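Long-range contacts in bacteriocin (PDB 4FZL), which probably kills competing bacteria by degrading the peptidoglycan precursor lipid II, as a calcium-binding relative of colicin M: residues 2-7 with 68-73; 152-157 with 166-171; 190-195 with 226-231. All coordinates share one frame; numbering follows the deposited sequence. Where two conformers were deposited one is given.

Contact 1: 2-7 with 68-73; sequences MQNPVA and TDIGRS
The flat carboxamide of Asn-4 has Ser-73 O in its own plane: ND2 lies 2.8 Å from that oxygen on a nearly straight bond (173°), although seen from the acceptor the donor stands above the carbonyl plane. A second, weak bond runs from ND2 to Ile-70 O. The guanidinium of Arg-72 has the Asp-69 carboxylate at its edge, OD1 accepting from NH1 through its anti lone pair at 3.0 Å in a salt bridge, and Thr-68 O over one face, offset toward the rim. With CG set between the backbone N and the carbonyl carbon (chi1 78°), Asn-4 also serves as N-cap of helix 5-12, its OD1 accepting Ala-7 N at 3.0 Å; one side chain thus starts a helix and grips the type I turn 70-73 near the end of helix 59-70. Gln-3 N joins the same turn, 2.8 Å from Gly-71 O and on a lone pair. Around Gly-71 side chains close in: Ala-7 CB presses to 3.3 Å from Gly-71 CA, and the bent Met-2 chain brings SD to 3.7 Å from that carbon. Ile-70, touching Ala-7 through CG2, also packs on Val-41 and Thr-45 of helix 37-54.

Contact 2: 152-157 with 166-171; sequences YDVGKD and GNITLR. With CA (calcium ion), chain C; EDO (1,2-ethanediol), chain K; EDO (1,2-ethanediol), chain F; EDO (1,2-ethanediol), chain E.
At the calcium site, strands 142-153 and 167-178 pair antiparallel, with Tyr-152 and Ile-168 as a hydrogen-bonded pair and Asp-153 and Asn-167 as the non-hydrogen-bonded pair next to it. Tyr-152 N lies 2.8 Å from Ile-168 O, and Ile-168 N returns a bond to Tyr-152 O at 3.0 Å. The peptide group that donates this second bond has the metal at its other end: Asn-167 O binds the calcium at 2.4 Å, which may polarise the group and strengthen its N-H as a donor. Leu-165 O and the carboxylate of Asp-195 share the ion. Where the first strand ends, Val-154 N makes only a weak bond to Gly-166 O, and Asp-153 OD1 accepts Gly-155 N in an Asx turn. The Asn-167 amide leans over Asp-153, OD1 3.3 Å from Asp-153 CA, with amide and carboxylate planes 72° apart. Past the strand end, Val-154 CG2 rests 3.7 Å from Ile-168 CG1, the two side chains crossing at about a right angle. The Tyr-152 ring has an ethanediol, probably from the crystallisation liquor, over one face; from the other side Leu-170 CD1 makes an off-centre CH-pi contact, 4.2 Å from the ring centroid. CG of Tyr-152 stands anti to the backbone N (chi1 -163°); at the far end of the ring, OH donates to Asp-157 OD1. Tyr-152 and Leu-170 pack further on Leu-121 and Val-123, helix 159-165 sets Trp-162 against Asp-153 and Ser-161 against Val-154, and strand 184-197 bonds to the far edge of strand 167-178 through Phe-193 and Arg-191.

Contact 3: 190-195 with 226-231; sequences IRAFND and IEIPGS. With CA (calcium ion), chain C; EDO (1,2-ethanediol), chain E.
Asp-195 and Ile-226 form an antiparallel hydrogen-bonded pair that joins strand 184-197 to the short strand 224-227 within the mixed sheet. Two backbone bonds carry it, Asp-195 N to Ile-226 O at 2.9 Å and Ile-226 N to Asp-195 O at 2.8 Å. Ile-226 O also receives a CA-H...O contact from Asn-194 CA, and Ser-231 CA makes a like contact with Ile-190 O at the opposite end, where strand 232-238 takes up the pairing.

Between these ends water replaces direct backbone bonds. One molecule donates to Ala-192 O and to Asn-194 OD1 while accepting from Ile-228 N at 2.8 Å; another accepts from Ala-192 N and lies close to the carbonyls of Ile-228 and Gly-230.

Apolar contact centres on Ile-228, whose CG2 is pressed 3.5 Å from Ala-192 CB, a tight pair, while CD1 approaches Phe-193 O. Ile-116 of helix 116-119 covers both Ala-192 and Ile-228, and Leu-165 adds to the packing on Ile-228.

Among polar side chains, Asn-194 and Glu-227 lie side by side and point the same way, amide and carboxylate planes only 7° apart, with Asn-194 OD1 3.8 Å from Glu-227 CB. In the conformer given, the extended Arg-191 runs past Ser-231 CB and NH2 meets Glu-189 in a salt bridge.

Of these two segments, Asp-195 supplies the metal ligands: chi1 of -160° sets CG anti to the backbone N, and both carboxylate oxygens grip the calcium, OD1 at 2.4 Å and OD2 at 2.5 Å.

Overall arrangement
The three contacts follow one another along the chain. Contact 1 lies in the helical part, 60 mostly helical residues separating its segments, and stands on the opposite side of the chain's centre from the others, about 40 Å from contact 2 and 38 Å from contact 3, centre to centre. Contacts 2 and 3 lie 11 Å apart by their centres in one mixed sheet. Neighbouring strands 167-178 and 184-197 link them through backbone bonds, and the calcium ion draws on both contacts. The metal thus fastens adjacent strands in the sheet-rich region, which probably carries the lipid II-degrading activity, as in colicin M, whereas contact 1 joins the first residues of the truncated chain to the turn 70-73.

Contact 1: 2-7 with 68-73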
loop_
_atom_site.group_PDB
_atom_site.type_symbol
_atom_site.label_atom_id
_atom_site.label_comp_id
_atom_site.label_asym_id
_atom_site.label_seq_id
_atom_site.Cartn_x
_atom_site.Cartn_y
_atom_site.Cartn_z
ATOM N N MET A 2 3.467 -22.226 22.453
ATOM C CA MET A 2 4.540 -22.068 21.433
ATOM C C MET A 2 5.929 -22.531 21.941
ATOM O O MET A 2 6.104 -22.678 23.211
ATOM C CB MET A 2 4.668 -20.623 21.001
ATOM C CG MET A 2 3.396 -20.008 20.471
ATOM S SD MET A 2 2.959 -20.713 18.882
ATOM C CE MET A 2 1.585 -21.732 19.299
ATOM N N GLN A 3 6.842 -22.808 20.999
ATOM C CA GLN A 3 8.168 -23.339 21.339
ATOM C C GLN A 3 9.113 -22.228 21.679
ATOM O O GLN A 3 10.279 -22.493 22.066
ATOM C CB GLN A 3 8.703 -24.302 20.227
ATOM C CG GLN A 3 7.828 -25.567 20.135
ATOM C CD GLN A 3 8.077 -26.538 21.270
ATOM O OE1 GLN A 3 7.192 -26.821 22.072
ATOM N NE2 GLN A 3 9.324 -27.027 21.358
ATOM N N ASN A 4 8.588 -20.988 21.560
ATOM C CA ASN A 4 9.352 -19.857 21.954
ATOM C C ASN A 4 8.476 -18.628 22.334
ATOM O O ASN A 4 7.277 -18.520 21.988
ATOM C CB ASN A 4 10.399 -19.528 20.857
ATOM C CG ASN A 4 9.808 -18.835 19.718
ATOM O OD1 ASN A 4 9.411 -17.701 19.866
ATOM N ND2 ASN A 4 9.842 -19.445 18.561
ATOM N N PRO A 5 9.106 -17.699 23.058
ATOM C CA PRO A 5 8.435 -16.574 23.660
ATOM C C PRO A 5 8.153 -15.483 22.684
ATOM O O PRO A 5 7.239 -14.716 23.019
ATOM C CB PRO A 5 9.423 -16.098 24.750
ATOM C CG PRO A 5 10.743 -16.613 24.282
ATOM C CD PRO A 5 10.414 -17.931 23.672
ATOM N N VAL A 6 8.877 -15.401 21.561
ATOM C CA VAL A 6 8.563 -14.428 20.527
ATOM C C VAL A 6 7.229 -14.749 19.907
ATOM O O VAL A 6 6.354 -13.823 19.792
ATOM C CB VAL A 6 9.669 -14.310 19.449
ATOM C CG1 VAL A 6 9.340 -13.326 18.295
ATOM C CG2 VAL A 6 11.029 -13.927 20.100
ATOM N N ALA A 7 7.008 -16.018 19.549
ATOM C CA ALA A 7 5.711 -16.401 18.990
ATOM C C ALA A 7 4.572 -16.182 20.022
ATOM O O ALA A 7 3.422 -15.795 19.663
ATOM C CB ALA A 7 5.710 -17.862 18.509
ATOM N N THR A 68 2.076 -18.805 14.599
ATOM C CA THR A 68 2.087 -20.192 15.001
ATOM C C THR A 68 3.273 -20.946 14.377
ATOM O O THR A 68 3.973 -21.769 15.035
ATOM C CB THR A 68 0.719 -20.875 14.750
ATOM O OG1 THR A 68 -0.289 -20.165 15.448
ATOM C CG2 THR A 68 0.760 -22.360 15.141
ATOM N N ASP A 69 3.539 -20.654 13.119
ATOM C CA ASP A 69 4.672 -21.290 12.460
ATOM C C ASP A 69 6.012 -20.863 13.032
ATOM O O ASP A 69 6.938 -21.694 13.232
ATOM C CB ASP A 69 4.568 -21.115 10.958
ATOM C CG ASP A 69 5.431 -22.138 10.221
ATOM O OD1 ASP A 69 5.238 -23.371 10.444
ATOM O OD2 ASP A 69 6.306 -21.705 9.457
ATOM N N ILE A 70 6.128 -19.565 13.344
ATOM C CA ILE A 70 7.350 -19.064 14.018
ATOM C C ILE A 70 7.523 -19.858 15.344
ATOM O O ILE A 70 8.634 -20.200 15.747
ATOM C CB ILE A 70 7.271 -17.541 14.255
ATOM C CG1 ILE A 70 7.369 -16.758 12.913
ATOM C CG2 ILE A 70 8.432 -17.037 15.160
ATOM C CD1 ILE A 70 7.026 -15.273 13.040
ATOM N N GLY A 71 6.398 -20.080 16.013
ATOM C CA GLY A 71 6.315 -20.858 17.245
ATOM C C GLY A 71 6.762 -22.301 17.205
ATOM O O GLY A 71 6.945 -22.949 18.247
ATOM N N ARG A 72 6.945 -22.840 16.028
ATOM C CA ARG A 72 7.469 -24.224 15.916
ATOM C C ARG A 72 9.006 -24.307 16.155
ATOM O O ARG A 72 9.558 -25.390 16.325
ATOM C CB ARG A 72 7.075 -24.847 14.524
ATOM C CG ARG A 72 5.534 -25.008 14.386
ATOM C CD ARG A 72 4.947 -25.641 13.146
ATOM N NE ARG A 72 3.475 -25.857 13.344
ATOM C CZ ARG A 72 2.482 -25.148 12.771
ATOM N NH1 ARG A 72 2.760 -24.172 11.900
ATOM N NH2 ARG A 72 1.194 -25.393 13.062
ATOM N N SER A 73 9.680 -23.165 16.115
ATOM C CA SER A 73 11.116 -23.076 16.337
ATOM C C SER A 73 11.390 -22.847 17.808
ATOM O O SER A 73 10.594 -22.161 18.477
ATOM C CB SER A 73 11.657 -21.874 15.583
ATOM O OG SER A 73 13.037 -21.725 15.859
#

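Contact 2: 152-157 with 166-171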
loop_
_atom_site.group_PDB
_atom_site.type_symbol
_atom_site.label_atom_id
_atom_site.label_comp_id
_atom_site.label_asym_id
_atom_site.label_seq_id
_atom_site.Cartn_x
_atom_site.Cartn_y
_atom_site.Cartn_z
ATOM N N TYR A 152 -2.761 12.672 -8.543
ATOM C CA TYR A 152 -3.858 12.315 -7.687
ATOM C C TYR A 152 -3.370 12.049 -6.275
ATOM O O TYR A 152 -2.503 11.248 -6.062
ATOM C CB TYR A 152 -4.549 11.060 -8.210
ATOM C CG TYR A 152 -5.937 10.798 -7.652
ATOM C CD1 TYR A 152 -7.046 11.536 -8.091
ATOM C CD2 TYR A 152 -6.138 9.825 -6.692
ATOM C CE1 TYR A 152 -8.306 11.279 -7.585
ATOM C CE2 TYR A 152 -7.390 9.559 -6.200
ATOM C CZ TYR A 152 -8.460 10.319 -6.640
ATOM O OH TYR A 152 -9.717 10.081 -6.191
ATOM N N ASP A 153 -4.030 12.697 -5.319
ATOM C CA ASP A 153 -3.738 12.514 -3.899
ATOM C C ASP A 153 -4.605 11.347 -3.446
ATOM O O ASP A 153 -5.848 11.434 -3.262
ATOM C CB ASP A 153 -4.044 13.797 -3.150
ATOM C CG ASP A 153 -3.716 13.727 -1.665
ATOM O OD1 ASP A 153 -3.740 12.627 -1.075
ATOM O OD2 ASP A 153 -3.392 14.792 -1.114
ATOM N N VAL A 154 -3.944 10.230 -3.213
ATOM C CA VAL A 154 -4.603 9.024 -2.922
ATOM C C VAL A 154 -5.427 9.133 -1.615
ATOM O O VAL A 154 -6.383 8.416 -1.369
ATOM C CB VAL A 154 -3.494 7.939 -2.830
ATOM C CG1 VAL A 154 -4.066 6.743 -2.311
ATOM C CG2 VAL A 154 -2.870 7.739 -4.181
ATOM N N GLY A 155 -4.996 10.086 -0.778
ATOM C CA GLY A 155 -5.724 10.390 0.406
ATOM C C GLY A 155 -7.116 10.898 0.182
ATOM O O GLY A 155 -7.901 10.810 1.102
ATOM N N LYS A 156 -7.405 11.462 -1.012
ATOM C CA LYS A 156 -8.817 11.786 -1.438
ATOM C C LYS A 156 -9.698 10.582 -1.196
ATOM O O LYS A 156 -10.897 10.715 -0.870
ATOM C CB LYS A 156 -8.881 12.184 -2.930
ATOM C CG LYS A 156 -10.269 12.493 -3.519
ATOM C CD LYS A 156 -10.705 13.906 -3.250
ATOM C CE LYS A 156 -11.919 14.329 -4.066
ATOM N NZ LYS A 156 -12.409 15.665 -3.604
ATOM N N ASP A 157 -9.143 9.364 -1.371
ATOM C CA ASP A 157 -9.911 8.075 -1.241
ATOM C C ASP A 157 -9.523 7.159 -0.152
ATOM O O ASP A 157 -10.408 6.510 0.432
ATOM C CB ASP A 157 -9.828 7.293 -2.565
ATOM C CG ASP A 157 -10.406 8.084 -3.666
ATOM O OD1 ASP A 157 -9.878 7.985 -4.806
ATOM O OD2 ASP A 157 -11.361 8.852 -3.289
ATOM N N GLY A 166 1.441 8.309 -1.207
ATOM C CA GLY A 166 1.376 9.744 -1.288
ATOM C C GLY A 166 0.556 10.185 -2.520
ATOM O O GLY A 166 -0.602 9.749 -2.716
ATOM N N ASN A 167 1.121 11.064 -3.342
ATOM C CA ASN A 167 0.527 11.355 -4.637
ATOM C C ASN A 167 1.022 10.351 -5.658
ATOM O O ASN A 167 2.083 9.837 -5.509
ATOM C CB ASN A 167 0.912 12.759 -5.110
ATOM C CG ASN A 167 0.422 13.831 -4.170
ATOM O OD1 ASN A 167 -0.693 13.729 -3.590
ATOM N ND2 ASN A 167 1.231 14.851 -3.974
ATOM N N ILE A 168 0.177 10.048 -6.621
ATOM C CA ILE A 168 0.573 9.228 -7.734
ATOM C C ILE A 168 0.108 9.935 -8.993
ATOM O O ILE A 168 -0.563 10.953 -8.941
ATOM C CB ILE A 168 -0.056 7.832 -7.605
ATOM C CG1 ILE A 168 -1.577 7.800 -7.608
ATOM C CG2 ILE A 168 0.473 7.062 -6.410
ATOM C CD1 ILE A 168 -2.211 6.434 -7.610
ATOM N N THR A 169 0.440 9.367 -10.113
ATOM C CA THR A 169 -0.035 9.892 -11.408
ATOM C C THR A 169 -0.903 8.781 -11.989
ATOM O O THR A 169 -0.514 7.618 -12.074
ATOM C CB THR A 169 1.112 10.275 -12.285
ATOM O OG1 THR A 169 2.048 11.191 -11.643
ATOM C CG2 THR A 169 0.641 10.856 -13.670
ATOM N N LEU A 170 -2.064 9.218 -12.417
ATOM C CA LEU A 170 -3.027 8.380 -13.096
ATOM C C LEU A 170 -3.132 8.733 -14.559
ATOM O O LEU A 170 -2.770 9.863 -15.000
ATOM C CB LEU A 170 -4.397 8.503 -12.455
ATOM C CG LEU A 170 -4.454 8.054 -10.990
ATOM C CD1 LEU A 170 -5.860 8.208 -10.393
ATOM C CD2 LEU A 170 -4.050 6.602 -10.861
ATOM N N ARG A 171 -3.554 7.727 -15.330
ATOM C CA ARG A 171 -3.843 7.905 -16.736
ATOM C C ARG A 171 -5.286 7.562 -17.034
ATOM O O ARG A 171 -5.754 6.527 -16.602
ATOM C CB ARG A 171 -2.956 6.983 -17.572
ATOM C CG ARG A 171 -3.209 6.981 -19.064
ATOM C CD ARG A 171 -2.236 6.034 -19.688
ATOM N NE ARG A 171 -2.402 5.927 -21.116
ATOM C CZ ARG A 171 -1.901 4.926 -21.839
ATOM N NH1 ARG A 171 -1.346 3.873 -21.229
ATOM N NH2 ARG A 171 -2.085 4.908 -23.163
HETATM CA CA CA C . 4.103 8.952 -4.597
HETATM C C1 EDO K . -8.265 14.738 -6.374
HETATM O O1 EDO K . -7.910 15.454 -7.557
HETATM C C2 EDO K . -6.976 14.165 -5.751
HETATM O O2 EDO K . -5.823 14.878 -6.032
HETATM C C1 EDO F . 0.257 1.551 -23.094
HETATM O O1 EDO F . 1.440 0.665 -23.264
HETATM C C2 EDO F . 0.228 2.420 -24.324
HETATM O O2 EDO F . -1.022 2.735 -24.950
HETATM C C1 EDO E . -0.118 3.900 -17.250
HETATM O O1 EDO E . -0.475 3.233 -18.471
HETATM C C2 EDO E . 1.320 3.742 -16.942
HETATM O O2 EDO E . 1.689 2.391 -16.749
HETATM O O HOH W 1 4.115 10.974 -3.157
HETATM O O HOH W 2 5.241 8.314 -3.065
#

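Contact 3: 190-195 with 226-231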
loop_
_atom_site.group_PDB
_atom_site.type_symbol
_atom_site.label_atom_id
_atom_site.label_comp_id
_atom_site.label_asym_id
_atom_site.label_seq_id
_atom_site.Cartn_x
_atom_site.Cartn_y
_atom_site.Cartn_z
ATOM N N ILE A 190 -8.894 3.845 -16.137
ATOM C CA ILE A 190 -7.862 4.482 -15.349
ATOM C C ILE A 190 -6.717 3.463 -15.198
ATOM O O ILE A 190 -6.978 2.304 -14.813
ATOM C CB ILE A 190 -8.354 4.964 -13.952
ATOM C CG1 ILE A 190 -9.284 6.153 -14.075
ATOM C CG2 ILE A 190 -7.192 5.326 -12.980
ATOM C CD1 ILE A 190 -10.149 6.390 -12.879
ATOM N N ARG A 191 -5.487 3.914 -15.459
ATOM C CA ARG A 191 -4.268 3.171 -15.143
ATOM C C ARG A 191 -3.379 4.055 -14.286
ATOM O O ARG A 191 -3.687 5.235 -14.080
ATOM C CB ARG A 191 -3.511 2.804 -16.404
ATOM C CG ARG A 191 -4.331 1.902 -17.313
ATOM C CD ARG A 191 -3.686 1.697 -18.656
ATOM N NE ARG A 191 -4.655 1.117 -19.559
ATOM C CZ ARG A 191 -4.431 0.871 -20.836
ATOM N NH1 ARG A 191 -3.273 1.204 -21.391
ATOM N NH2 ARG A 191 -5.394 0.325 -21.558
ATOM N N ALA A 192 -2.275 3.473 -13.804
ATOM C CA ALA A 192 -1.402 4.195 -12.836
ATOM C C ALA A 192 0.026 4.006 -13.232
ATOM O O ALA A 192 0.398 2.927 -13.652
ATOM C CB ALA A 192 -1.644 3.651 -11.438
ATOM N N PHE A 193 0.800 5.089 -13.102
ATOM C CA PHE A 193 2.217 5.039 -13.298
ATOM C C PHE A 193 2.943 4.493 -12.063
ATOM O O PHE A 193 2.494 4.682 -10.917
ATOM C CB PHE A 193 2.702 6.440 -13.630
ATOM C CG PHE A 193 2.210 6.938 -14.947
ATOM C CD1 PHE A 193 1.014 7.609 -15.059
ATOM C CD2 PHE A 193 3.006 6.821 -16.059
ATOM C CE1 PHE A 193 0.549 8.084 -16.259
ATOM C CE2 PHE A 193 2.534 7.266 -17.283
ATOM C CZ PHE A 193 1.310 7.894 -17.382
ATOM N N ASN A 194 4.118 3.896 -12.295
ATOM C CA ASN A 194 4.918 3.398 -11.161
ATOM C C ASN A 194 5.228 4.582 -10.206
ATOM O O ASN A 194 5.392 5.741 -10.649
ATOM C CB ASN A 194 6.237 2.836 -11.666
ATOM C CG ASN A 194 6.063 1.594 -12.509
ATOM O OD1 ASN A 194 5.030 0.961 -12.569
ATOM N ND2 ASN A 194 7.144 1.231 -13.183
ATOM N N ASP A 195 5.379 4.269 -8.924
ATOM C CA ASP A 195 5.614 5.277 -7.856
ATOM C C ASP A 195 6.900 4.927 -7.105
ATOM O O ASP A 195 7.112 3.783 -6.713
ATOM C CB ASP A 195 4.436 5.319 -6.950
ATOM C CG ASP A 195 4.336 6.634 -6.128
ATOM O OD1 ASP A 195 4.147 7.770 -6.674
ATOM O OD2 ASP A 195 4.334 6.512 -4.885
ATOM N N ILE A 226 7.349 1.039 -6.781
ATOM C CA ILE A 226 6.097 0.397 -6.590
ATOM C C ILE A 226 5.403 0.407 -7.968
ATOM O O ILE A 226 5.042 1.466 -8.516
ATOM C CB ILE A 226 5.224 1.051 -5.493
ATOM C CG1 ILE A 226 5.928 0.982 -4.132
ATOM C CG2 ILE A 226 3.848 0.365 -5.379
ATOM C CD1 ILE A 226 5.105 1.423 -2.960
ATOM N N GLU A 227 5.159 -0.802 -8.494
ATOM C CA GLU A 227 4.426 -0.987 -9.741
ATOM C C GLU A 227 2.975 -1.069 -9.440
ATOM O O GLU A 227 2.607 -1.739 -8.466
ATOM C CB GLU A 227 4.914 -2.241 -10.465
ATOM C CG GLU A 227 6.363 -2.159 -10.776
ATOM C CD GLU A 227 6.943 -3.291 -11.579
ATOM O OE1 GLU A 227 6.243 -4.256 -11.883
ATOM O OE2 GLU A 227 8.108 -3.144 -11.958
ATOM N N ILE A 228 2.141 -0.395 -10.224
ATOM C CA ILE A 228 0.723 -0.275 -9.911
ATOM C C ILE A 228 -0.075 -0.770 -11.163
ATOM O O ILE A 228 -0.655 0.024 -11.891
ATOM C CB ILE A 228 0.303 1.140 -9.527
ATOM C CG1 ILE A 228 1.154 1.688 -8.439
ATOM C CG2 ILE A 228 -1.149 1.121 -9.104
ATOM C CD1 ILE A 228 0.870 3.160 -8.038
ATOM N N PRO A 229 0.017 -2.119 -11.417
ATOM C CA PRO A 229 -0.473 -2.637 -12.670
ATOM C C PRO A 229 -1.983 -2.730 -12.709
ATOM O O PRO A 229 -2.598 -2.791 -11.655
ATOM C CB PRO A 229 0.181 -4.046 -12.741
ATOM C CG PRO A 229 0.160 -4.485 -11.276
ATOM C CD PRO A 229 0.548 -3.198 -10.547
ATOM N N GLY A 230 -2.558 -2.792 -13.934
ATOM C CA GLY A 230 -3.962 -3.074 -14.142
ATOM C C GLY A 230 -4.720 -1.837 -14.592
ATOM O O GLY A 230 -4.201 -0.752 -14.650
ATOM N N SER A 231 -5.994 -2.006 -14.816
ATOM C CA SER A 231 -6.825 -0.927 -15.192
ATOM C C SER A 231 -8.152 -1.025 -14.504
ATOM O O SER A 231 -8.582 -2.124 -14.162
ATOM C CB SER A 231 -6.928 -0.908 -16.725
ATOM O OG SER A 231 -7.642 -2.072 -17.141
HETATM CA CA CA C . 4.103 8.952 -4.597
HETATM C C1 EDO E . -0.118 3.900 -17.250
HETATM O O1 EDO E . -0.475 3.233 -18.471
HETATM C C2 EDO E . 1.320 3.742 -16.942
HETATM O O2 EDO E . 1.689 2.391 -16.749
HETATM O O HOH W 3 -1.908 0.639 -14.141
HETATM O O HOH W 4 2.428 1.048 -12.634
HETATM O O HOH W 1 4.115 10.974 -3.157
HETATM O O HOH W 2 5.241 8.314 -3.065
#